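Cytoplasmic export protein 1 (Saccharomyces cerevisiae, PDB 3VWA) is part of the nuclear tRNA export machinery, and may collect tRNAs from export receptors at the nuclear pore and hand aminoacylated tRNAs to the translation machinery. Local coordinates at residues Val260-Ser263 with Asn264-Asn267; Asn242-Gln245 with Glu246-Leu250; Phe287-Pro290 with Glu291-Ile295. All coordinates share one frame; numbering follows the deposited sequence.

Contact 1 (Val260-Ser263 with Asn264-Asn267)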
loop_
_atom_site.group_PDB
_atom_site.type_symbol
_atom_site.label_atom_id
_atom_site.label_comp_id
_atom_site.label_asym_id
_atom_site.label_seq_id
_atom_site.Cartn_x
_atom_site.Cartn_y
_atom_site.Cartn_z
ATOM N N VAL A 260 -3.923 -16.270 15.733
ATOM C CA VAL A 260 -5.387 -16.160 15.692
ATOM C C VAL A 260 -5.844 -14.755 15.180
ATOM O O VAL A 260 -6.777 -14.644 14.382
ATOM C CB VAL A 260 -6.044 -16.422 17.032
ATOM C CG1 VAL A 260 -7.538 -16.020 16.986
ATOM C CG2 VAL A 260 -5.895 -17.910 17.426
ATOM N N VAL A 261 -5.210 -13.704 15.684
ATOM C CA VAL A 261 -5.477 -12.323 15.253
ATOM C C VAL A 261 -5.347 -12.186 13.734
ATOM O O VAL A 261 -6.218 -11.627 13.072
ATOM C CB VAL A 261 -4.501 -11.349 15.895
ATOM C CG1 VAL A 261 -4.727 -9.911 15.341
ATOM C CG2 VAL A 261 -4.644 -11.425 17.424
HETATM N N MSE A 262 -4.261 -12.703 13.195
HETATM C CA MSE A 262 -4.097 -12.759 11.732
HETATM C C MSE A 262 -5.106 -13.662 11.069
HETATM O O MSE A 262 -5.562 -13.353 10.009
HETATM C CB MSE A 262 -2.675 -13.196 11.361
HETATM C CG MSE A 262 -1.617 -12.146 11.730
HETATM SE SE MSE A 262 -2.150 -10.220 11.519
HETATM C CE MSE A 262 -4.001 -9.906 11.855
ATOM N N SER A 263 -5.426 -14.808 11.663
ATOM C CA SER A 263 -6.551 -15.619 11.181
ATOM C C SER A 263 -7.900 -14.899 11.162
ATOM O O SER A 263 -8.719 -15.064 10.214
ATOM C CB SER A 263 -6.633 -16.890 11.991
ATOM O OG SER A 263 -5.440 -17.587 11.670
ATOM N N ASN A 264 -8.130 -14.092 12.179
ATOM C CA ASN A 264 -9.316 -13.245 12.210
ATOM C C ASN A 264 -9.248 -12.197 11.094
ATOM O O ASN A 264 -10.246 -11.934 10.399
ATOM C CB ASN A 264 -9.447 -12.555 13.566
ATOM C CG ASN A 264 -9.994 -13.487 14.599
ATOM O OD1 ASN A 264 -10.559 -14.519 14.242
ATOM N ND2 ASN A 264 -9.859 -13.131 15.890
ATOM N N LEU A 265 -8.047 -11.654 10.878
ATOM C CA LEU A 265 -7.862 -10.672 9.818
ATOM C C LEU A 265 -8.182 -11.309 8.488
ATOM O O LEU A 265 -8.892 -10.721 7.679
ATOM C CB LEU A 265 -6.460 -10.098 9.828
ATOM C CG LEU A 265 -5.953 -9.321 8.589
ATOM C CD1 LEU A 265 -6.841 -8.116 8.311
ATOM C CD2 LEU A 265 -4.505 -8.859 8.819
ATOM N N GLU A 266 -7.668 -12.507 8.266
ATOM C CA GLU A 266 -7.940 -13.200 7.025
ATOM C C GLU A 266 -9.435 -13.454 6.748
ATOM O O GLU A 266 -9.828 -13.437 5.600
ATOM C CB GLU A 266 -7.229 -14.558 6.999
ATOM C CG GLU A 266 -7.425 -15.410 5.727
ATOM C CD GLU A 266 -7.111 -16.898 5.980
ATOM O OE1 GLU A 266 -6.650 -17.235 7.091
ATOM O OE2 GLU A 266 -7.351 -17.752 5.105
ATOM N N ASN A 267 -10.225 -13.780 7.776
ATOM C CA ASN A 267 -11.640 -14.161 7.558
ATOM C C ASN A 267 -12.483 -12.947 7.221
ATOM O O ASN A 267 -13.419 -13.017 6.408
ATOM C CB ASN A 267 -12.263 -14.808 8.771
ATOM C CG ASN A 267 -11.944 -16.278 8.874
ATOM O OD1 ASN A 267 -11.660 -16.759 9.969
ATOM N ND2 ASN A 267 -12.014 -17.017 7.748
HETATM O O HOH W 1 -9.040 -17.663 8.976
#

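Contact 2 (Asn242-Gln245 with Glu246-Leu250)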
loop_
_atom_site.group_PDB
_atom_site.type_symbol
_atom_site.label_atom_id
_atom_site.label_comp_id
_atom_site.label_asym_id
_atom_site.label_seq_id
_atom_site.Cartn_x
_atom_site.Cartn_y
_atom_site.Cartn_z
ATOM N N ASN A 242 -13.763 -4.356 17.198
ATOM C CA ASN A 242 -13.198 -5.563 17.809
ATOM C C ASN A 242 -11.821 -5.909 17.239
ATOM O O ASN A 242 -10.911 -6.287 17.953
ATOM C CB ASN A 242 -14.142 -6.758 17.630
ATOM C CG ASN A 242 -15.505 -6.539 18.300
ATOM O OD1 ASN A 242 -16.453 -6.050 17.671
ATOM N ND2 ASN A 242 -15.596 -6.871 19.602
ATOM N N PHE A 243 -11.658 -5.825 15.938
ATOM C CA PHE A 243 -10.388 -6.252 15.402
ATOM C C PHE A 243 -9.216 -5.340 15.879
ATOM O O PHE A 243 -8.118 -5.812 16.196
ATOM C CB PHE A 243 -10.470 -6.411 13.906
ATOM C CG PHE A 243 -9.170 -6.709 13.270
ATOM C CD1 PHE A 243 -8.595 -7.967 13.403
ATOM C CD2 PHE A 243 -8.469 -5.709 12.620
ATOM C CE1 PHE A 243 -7.373 -8.208 12.854
ATOM C CE2 PHE A 243 -7.253 -5.952 12.034
ATOM C CZ PHE A 243 -6.699 -7.208 12.157
ATOM N N TYR A 244 -9.501 -4.054 15.977
ATOM C CA TYR A 244 -8.564 -3.094 16.402
ATOM C C TYR A 244 -8.092 -3.384 17.858
ATOM O O TYR A 244 -6.947 -3.268 18.161
ATOM C CB TYR A 244 -9.221 -1.726 16.282
ATOM C CG TYR A 244 -8.399 -0.623 16.887
ATOM C CD1 TYR A 244 -7.217 -0.190 16.270
ATOM C CD2 TYR A 244 -8.783 -0.035 18.084
ATOM C CE1 TYR A 244 -6.453 0.807 16.819
ATOM C CE2 TYR A 244 -8.030 0.977 18.649
ATOM C CZ TYR A 244 -6.854 1.379 17.985
ATOM O OH TYR A 244 -6.097 2.392 18.489
ATOM N N GLN A 245 -8.995 -3.771 18.733
ATOM C CA GLN A 245 -8.633 -4.181 20.056
ATOM C C GLN A 245 -7.649 -5.376 20.093
ATOM O O GLN A 245 -6.706 -5.362 20.903
ATOM C CB GLN A 245 -9.882 -4.440 20.908
ATOM C CG GLN A 245 -9.581 -4.827 22.341
ATOM C CD GLN A 245 -10.791 -5.319 23.115
ATOM O OE1 GLN A 245 -11.924 -4.872 22.888
ATOM N NE2 GLN A 245 -10.555 -6.235 24.052
ATOM N N GLU A 246 -7.884 -6.385 19.244
ATOM C CA GLU A 246 -6.962 -7.505 19.069
ATOM C C GLU A 246 -5.608 -7.004 18.604
ATOM O O GLU A 246 -4.572 -7.380 19.163
ATOM C CB GLU A 246 -7.465 -8.500 18.002
ATOM C CG GLU A 246 -8.599 -9.413 18.392
ATOM C CD GLU A 246 -9.075 -10.232 17.201
ATOM O OE1 GLU A 246 -8.448 -11.256 16.862
ATOM O OE2 GLU A 246 -10.099 -9.849 16.592
ATOM N N LEU A 247 -5.626 -6.143 17.586
ATOM C CA LEU A 247 -4.431 -5.638 16.979
ATOM C C LEU A 247 -3.554 -4.915 17.990
ATOM O O LEU A 247 -2.354 -5.205 18.094
ATOM C CB LEU A 247 -4.807 -4.675 15.863
ATOM C CG LEU A 247 -3.895 -4.597 14.654
ATOM C CD1 LEU A 247 -3.546 -5.980 14.127
ATOM C CD2 LEU A 247 -4.647 -3.781 13.581
ATOM N N ARG A 248 -4.155 -3.987 18.724
ATOM C CA ARG A 248 -3.480 -3.238 19.774
ATOM C C ARG A 248 -2.829 -4.091 20.838
ATOM O O ARG A 248 -1.914 -3.626 21.465
ATOM C CB ARG A 248 -4.481 -2.407 20.548
ATOM C CG ARG A 248 -4.493 -0.936 20.254
ATOM C CD ARG A 248 -5.815 -0.448 20.815
ATOM N NE ARG A 248 -5.670 0.526 21.883
ATOM C CZ ARG A 248 -6.631 0.836 22.753
ATOM N NH1 ARG A 248 -6.405 1.765 23.675
ATOM N NH2 ARG A 248 -7.812 0.220 22.715
ATOM N N GLU A 249 -3.342 -5.300 21.048
ATOM C CA GLU A 249 -2.875 -6.214 22.077
ATOM C C GLU A 249 -1.975 -7.258 21.481
ATOM O O GLU A 249 -1.535 -8.184 22.161
ATOM C CB GLU A 249 -4.079 -6.909 22.714
ATOM C CG GLU A 249 -4.705 -6.074 23.808
ATOM C CD GLU A 249 -5.868 -6.763 24.498
ATOM O OE1 GLU A 249 -5.970 -8.012 24.492
ATOM O OE2 GLU A 249 -6.685 -6.035 25.066
ATOM N N LEU A 250 -1.685 -7.112 20.201
ATOM C CA LEU A 250 -0.935 -8.128 19.507
ATOM C C LEU A 250 0.332 -8.531 20.267
ATOM O O LEU A 250 0.607 -9.703 20.382
ATOM C CB LEU A 250 -0.590 -7.677 18.082
ATOM C CG LEU A 250 -0.059 -8.726 17.136
ATOM C CD1 LEU A 250 -1.073 -9.849 16.797
ATOM C CD2 LEU A 250 0.427 -8.067 15.860
#

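Contact 3 (Phe287-Pro290 with Glu291-Ile295)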
loop_
_atom_site.group_PDB
_atom_site.type_symbol
_atom_site.label_atom_id
_atom_site.label_comp_id
_atom_site.label_asym_id
_atom_site.label_seq_id
_atom_site.Cartn_x
_atom_site.Cartn_y
_atom_site.Cartn_z
ATOM N N PHE A 287 0.206 -0.354 10.171
ATOM C CA PHE A 287 -0.094 -1.155 11.350
ATOM C C PHE A 287 -0.331 -2.564 10.866
ATOM O O PHE A 287 0.471 -3.480 11.158
ATOM C CB PHE A 287 -1.332 -0.603 12.097
ATOM C CG PHE A 287 -1.403 -0.989 13.544
ATOM C CD1 PHE A 287 -0.583 -1.985 14.064
ATOM C CD2 PHE A 287 -2.338 -0.377 14.395
ATOM C CE1 PHE A 287 -0.680 -2.357 15.394
ATOM C CE2 PHE A 287 -2.422 -0.734 15.738
ATOM C CZ PHE A 287 -1.597 -1.727 16.234
ATOM N N ILE A 288 -1.410 -2.752 10.092
ATOM C CA ILE A 288 -1.765 -4.104 9.667
ATOM C C ILE A 288 -0.672 -4.817 8.838
ATOM O O ILE A 288 -0.238 -5.932 9.185
ATOM C CB ILE A 288 -3.163 -4.156 8.974
ATOM C CG1 ILE A 288 -4.252 -3.683 9.932
ATOM C CG2 ILE A 288 -3.458 -5.549 8.500
ATOM C CD1 ILE A 288 -5.624 -3.492 9.299
ATOM N N ILE A 289 -0.238 -4.193 7.743
ATOM C CA ILE A 289 0.713 -4.832 6.825
ATOM C C ILE A 289 2.065 -5.236 7.470
ATOM O O ILE A 289 2.547 -6.336 7.239
ATOM C CB ILE A 289 0.980 -3.984 5.547
ATOM C CG1 ILE A 289 -0.235 -3.978 4.572
ATOM C CG2 ILE A 289 2.117 -4.571 4.782
ATOM C CD1 ILE A 289 -0.071 -2.976 3.436
ATOM N N PRO A 290 2.727 -4.314 8.196
ATOM C CA PRO A 290 3.967 -4.675 8.805
ATOM C C PRO A 290 3.815 -5.757 9.865
ATOM O O PRO A 290 4.696 -6.603 9.948
ATOM C CB PRO A 290 4.506 -3.350 9.427
ATOM C CG PRO A 290 3.508 -2.298 9.151
ATOM C CD PRO A 290 2.350 -2.896 8.399
ATOM N N GLU A 291 2.731 -5.762 10.650
ATOM C CA GLU A 291 2.503 -6.886 11.584
ATOM C C GLU A 291 2.285 -8.237 10.883
ATOM O O GLU A 291 2.882 -9.259 11.297
ATOM C CB GLU A 291 1.331 -6.610 12.559
ATOM C CG GLU A 291 1.510 -5.378 13.444
ATOM C CD GLU A 291 2.625 -5.499 14.499
ATOM O OE1 GLU A 291 3.469 -6.444 14.455
ATOM O OE2 GLU A 291 2.656 -4.640 15.406
ATOM N N LEU A 292 1.462 -8.267 9.823
ATOM C CA LEU A 292 1.350 -9.497 9.025
ATOM C C LEU A 292 2.678 -9.934 8.490
ATOM O O LEU A 292 3.041 -11.094 8.564
ATOM C CB LEU A 292 0.509 -9.283 7.765
ATOM C CG LEU A 292 -0.689 -10.193 7.574
ATOM C CD1 LEU A 292 -1.422 -10.055 6.231
ATOM C CD2 LEU A 292 -0.457 -11.656 8.006
ATOM N N CYS A 293 3.385 -9.004 7.887
ATOM C CA CYS A 293 4.696 -9.322 7.331
ATOM C C CYS A 293 5.567 -9.984 8.393
ATOM O O CYS A 293 6.140 -11.035 8.138
ATOM C CB CYS A 293 5.367 -8.082 6.759
ATOM S SG CYS A 293 4.607 -7.493 5.211
ATOM N N GLU A 294 5.612 -9.427 9.597
ATOM C CA GLU A 294 6.360 -10.061 10.690
ATOM C C GLU A 294 5.896 -11.489 10.956
ATOM O O GLU A 294 6.713 -12.399 11.187
ATOM C CB GLU A 294 6.246 -9.223 11.987
ATOM C CG GLU A 294 7.250 -8.092 12.062
ATOM C CD GLU A 294 8.656 -8.625 11.850
ATOM O OE1 GLU A 294 9.037 -9.609 12.548
ATOM O OE2 GLU A 294 9.343 -8.086 10.950
ATOM N N ILE A 295 4.573 -11.699 10.958
ATOM C CA ILE A 295 4.061 -13.050 11.247
ATOM C C ILE A 295 4.372 -13.995 10.123
ATOM O O ILE A 295 4.699 -15.148 10.378
ATOM C CB ILE A 295 2.581 -13.056 11.631
ATOM C CG1 ILE A 295 2.470 -12.520 13.059
ATOM C CG2 ILE A 295 2.009 -14.502 11.577
ATOM C CD1 ILE A 295 1.346 -11.517 13.240
#

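Contact 1 (Val260-Ser263 with Asn264-Asn267)
Val260 meets Asn264 one helical turn on, by backbone and side chain together. Its carbonyl O takes the amide N of Asn264 at a short 2.6 Å. The two side chains run alongside each other and point the same way. Val260 has CG1 turned anti to its amide N (chi1 169°), which brings that methyl to 3.9 Å from ND2 of Asn264. The polar partner of this amide lies on the neighbouring helix, where ND2 is hydrogen-bonded to OE1 of Glu246. Shortened to an alanine here, the side chain would probably leave Glu246 OE1 without this amide donor, and a polar tie between the two helices would be lost. Val261 contributes through its backbone, its O holding Leu265 N at 2.9 Å. Met262, a selenomethionine, repeats the step, with its O 2.9 Å from Glu266 N. Its side chain bends at chi2 and chi3 and runs beside Leu265, with SE 3.8 Å from CD2 of Leu265. The closer approaches of its CE are doubtful in the model. Ser263 completes the turn. Its O accepts the amide N of Asn267 at 3.1 Å, and a water lies 2.9 Å from the same O. That water can also donate to Glu266 OE1, but it has too few protons for all the acceptors around it. Glu266 OE1 also forms a salt bridge with Lys320. Four successive i to i+4 backbone bonds mark regular alpha-helix, here helix 255-271, which lies between the kinase-like N-terminal part and the annotated HEAT repeats.

Contact 2 (Asn242-Gln245 with Glu246-Leu250)
Asn242 and Glu246 continue the run of i to i+4 backbone bonds along helix 239-248. Glu246 N reaches Asn242 O at 3.3 Å. Leu247 N meets Phe243 O, and Arg248 N meets Tyr244 O, both at 2.9 Å. The pattern then changes. Glu249 N bonds only weakly to Gln245 O and also reaches Glu246 O at 3.1 Å, the three-residue spacing of a 3-10 turn. This is an amphipathic helix near its C-terminal end. Phe243 and Leu247 face helices 255-271 and 283-303, Tyr244 is buried against helix 106-122, and Gln245 and Arg248 are exposed. CE2 of Phe243 lies 3.7 Å from CD2 of Leu247, and the other methyl of that leucine sits by CZ. OE2 of Glu246 comes within 4.0 Å of CD1 of Phe243, with 84° between carboxylate and ring planes; OE1 is hydrogen-bonded to Asn264 of the next helix. Tyr244 and Arg248 pair off separately. The arginine's CG lies over one face of the tyrosine ring, and its CD is 3.4 Å from CE2 of Tyr244. The guanidinium plane is 12° from that of the ring, but the CG and CD methylenes make the closest contacts. Gln245 and Glu249 run side by side, NE2 of the glutamine 4.0 Å from OE2 of the glutamate, too far for a hydrogen bond.

Contact 3 (Phe287-Pro290 with Glu291-Ile295)
Phe287 and Glu291 make the main side-chain contact of this turn of helix 283-303. The glutamate is folded back. Its CG stands anti to its own carbonyl carbon, beside the amide N, and the chain bends again at chi2 (-68°). The first torsion puts CG 3.1 Å from Phe287 O. The same CG meets the phenylalanine ring at its edge, 4.0 Å from CD1 and near the ring plane. Farther out, OE2 of Glu291 is 4.0 Å from CE1 of Phe287. Ring and carboxylate planes differ by 48°. This oxygen has its polar partner in His251, whose NE2 is hydrogen-bonded to it. The ring of Phe287 also makes a cation-pi contact with Lys141. A second pair lies on another side of the helix. CG2 of Ile289 is 3.9 Å from SG of Cys293. The cysteine has chi1 -72°, which brings SG to 3.1 Å from Ile289 O. Ile289 O accepts Cys293 N at 2.9 Å. Pro290 has no amide hydrogen, so the helix kinks where its N cannot bond to the turn before. Bonding resumes with the next residue, Glu291 N to Phe287 O at 3.3 Å, and Pro290 O takes Glu294 N at 3.0 Å. The chemistry is mixed: apolar groups meet around Ile289, while the glutamate whose CG lies at the ring edge ends at a histidine. The negative charge of Glu291 would probably favour a protonated His251, and that bond is likely to help fix the rotation of the carboxylate.

Along the chain the order is contact 2, contact 1, contact 3. Each is local, between residues about one turn apart on a single helix, so none closes a long loop. They follow in series, and none encloses or crosses another. The three helices nevertheless pack together, with about 11 to 13 Å between contact centres. Val261 and Leu265 of contact 1 lie against Phe243 of contact 2. Met262 packs on Ile295 and Leu265 on Ile288, joining contacts 1 and 3. Between contacts 2 and 3, Leu247 touches Ile288 and Leu250 touches Glu291. Helices 239-248, 255-271 and 283-303 thus form one packed group between the strand-containing kinase-like part and the HEAT-repeat region.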